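Local atomic coordinates of peroxiredoxin 6 (Arenicola marina, PDB entry 2V41), a protein that probably reduces hydrogen peroxide and organic hydroperoxides to water and alcohols as a thiol-specific peroxidase. Residues 182-187 with 211-216. The protein carries 1 engineered substitution. Numbering follows the deposited sequence.
With BEZ (benzoic acid), chain J.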
# COMPACT_ATOMS: atom_id res chain seq x y z
N ARG A 182 19.15 2.20 10.30
CA ARG A 182 19.49 3.51 9.96
C ARG A 182 18.69 4.06 8.83
O ARG A 182 18.26 3.35 7.91
CB ARG A 182 20.98 3.73 9.76
CG ARG A 182 21.78 2.79 9.01
CD ARG A 182 23.29 3.05 9.31
NE ARG A 182 23.95 2.52 8.14
CZ ARG A 182 25.15 2.84 7.66
NH1 ARG A 182 25.95 3.72 8.26
NH2 ARG A 182 25.54 2.22 6.54
N CYS A 183 18.50 5.38 8.95
CA CYS A 183 17.74 6.16 8.01
C CYS A 183 18.69 6.94 7.13
O CYS A 183 19.87 6.96 7.36
CB CYS A 183 16.84 7.13 8.75
SG CYS A 183 15.83 6.40 9.99
N MET A 184 18.10 7.60 6.14
CA MET A 184 18.80 8.42 5.19
C MET A 184 18.53 9.85 5.59
O MET A 184 17.40 10.21 6.06
CB MET A 184 18.29 8.16 3.76
CG MET A 184 18.32 6.65 3.31
SD MET A 184 19.84 5.73 3.60
CE MET A 184 20.94 6.56 2.45
N VAL A 185 19.56 10.69 5.43
CA VAL A 185 19.39 12.10 5.72
C VAL A 185 18.73 12.65 4.49
O VAL A 185 19.12 12.32 3.37
CB VAL A 185 20.76 12.79 6.02
CG1 VAL A 185 20.56 14.30 6.37
CG2 VAL A 185 21.46 12.04 7.14
N VAL A 186 17.70 13.48 4.69
CA VAL A 186 16.98 14.03 3.57
C VAL A 186 17.98 14.83 2.71
O VAL A 186 18.91 15.39 3.25
CB VAL A 186 15.71 14.84 3.98
CG1 VAL A 186 14.72 13.91 4.65
CG2 VAL A 186 16.05 16.09 4.85
N PRO A 187 17.81 14.80 1.37
CA PRO A 187 18.75 15.40 0.39
C PRO A 187 18.79 16.89 0.43
O PRO A 187 19.80 17.47 0.04
CB PRO A 187 18.19 14.96 -0.99
CG PRO A 187 16.80 14.45 -0.74
CD PRO A 187 16.67 14.10 0.72
N GLY A 211 26.94 13.59 -3.21
CA GLY A 211 27.12 13.33 -1.77
C GLY A 211 25.81 13.17 -1.04
O GLY A 211 25.71 13.45 0.17
N TYR A 212 24.83 12.69 -1.79
CA TYR A 212 23.41 12.52 -1.31
C TYR A 212 23.13 11.24 -0.50
O TYR A 212 22.18 11.20 0.27
CB TYR A 212 22.46 12.61 -2.50
CG TYR A 212 22.60 11.48 -3.50
CD1 TYR A 212 21.93 10.26 -3.32
CD2 TYR A 212 23.38 11.63 -4.64
CE1 TYR A 212 22.08 9.22 -4.23
CE2 TYR A 212 23.54 10.58 -5.54
CZ TYR A 212 22.89 9.37 -5.33
OH TYR A 212 23.01 8.32 -6.22
N LEU A 213 23.99 10.23 -0.66
CA LEU A 213 23.79 8.89 -0.11
C LEU A 213 24.34 8.89 1.33
O LEU A 213 25.41 8.43 1.62
CB LEU A 213 24.45 7.84 -1.04
CG LEU A 213 24.01 6.36 -0.98
CD1 LEU A 213 22.46 6.16 -1.02
CD2 LEU A 213 24.66 5.62 -2.10
N ARG A 214 23.55 9.46 2.23
CA ARG A 214 23.94 9.77 3.56
C ARG A 214 23.05 8.97 4.48
O ARG A 214 21.82 9.05 4.37
CB ARG A 214 23.72 11.25 3.80
CG ARG A 214 24.54 12.09 2.86
CD ARG A 214 24.52 13.56 3.23
NE ARG A 214 23.26 14.20 2.89
CZ ARG A 214 22.99 15.48 3.06
NH1 ARG A 214 23.85 16.31 3.60
NH2 ARG A 214 21.82 15.94 2.67
N TYR A 215 23.69 8.23 5.38
CA TYR A 215 23.04 7.42 6.38
C TYR A 215 23.28 7.99 7.76
O TYR A 215 24.38 8.52 8.04
CB TYR A 215 23.65 6.04 6.39
CG TYR A 215 23.54 5.22 5.14
CD1 TYR A 215 24.49 5.29 4.14
CD2 TYR A 215 22.51 4.28 5.01
CE1 TYR A 215 24.40 4.47 3.02
CE2 TYR A 215 22.41 3.49 3.92
CZ TYR A 215 23.35 3.57 2.92
OH TYR A 215 23.20 2.75 1.84
N THR A 216 22.29 7.84 8.63
CA THR A 216 22.44 8.18 10.04
C THR A 216 21.80 7.09 10.92
O THR A 216 20.62 6.83 10.80
CB THR A 216 21.84 9.59 10.36
OG1 THR A 216 21.94 9.88 11.78
CG2 THR A 216 20.38 9.67 9.93
C BEZ J . 14.89 10.30 -0.81
O1 BEZ J . 15.57 9.93 0.16
O2 BEZ J . 14.82 9.56 -1.82
C1 BEZ J . 14.15 11.61 -0.83
C2 BEZ J . 13.78 12.18 -2.06
C3 BEZ J . 13.10 13.37 -2.14
C4 BEZ J . 12.81 14.00 -0.95
C5 BEZ J . 13.15 13.47 0.30
C6 BEZ J . 13.83 12.25 0.35
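The Tyr215 ring is held between Met184, on strand 183-185, and Arg182, just before it. Met184 CE sits 3.7 Å from the Tyr215 ring centroid, almost on the ring normal, a CH-pi contact; SD approaches obliquely, 3.3 Å from Tyr215 CD2, completing a Met-aromatic contact. Bends at chi2 (-48°) and chi3 (-68°) bring CE over the ring. On the opposite face the Arg182 guanidinium stacks at 10° but off-centre, CZ 4.3 Å from the Tyr215 ring centroid; its NH2 is salt-bridged to Glu202. The strands are the central pair of a four-stranded antiparallel sheet: Cys183 and Thr216 exchange two backbone hydrogen bonds, and Val185 N donates to Arg214 O. Cys183, Met184, Val185 and Thr216 are buried, whereas Arg182, Tyr215 and Pro187 stay partly exposed. Pro43 and Leu87 of the second subunit pack on Met184 and Tyr215, and Pro187 CD lies 3.4 Å from C6 of a benzoic acid hydrogen-bonded to that subunit's Thr42, Val44 and Ser45, the predicted active-site position. An alanine in place of Tyr215 would probably leave Met184 and the Arg182 guanidinium without the surface between them. The ring thus takes apolar and sulfur contacts on one face and a cation-pi stack on the other, and Glu202 probably offsets the arginine's charge.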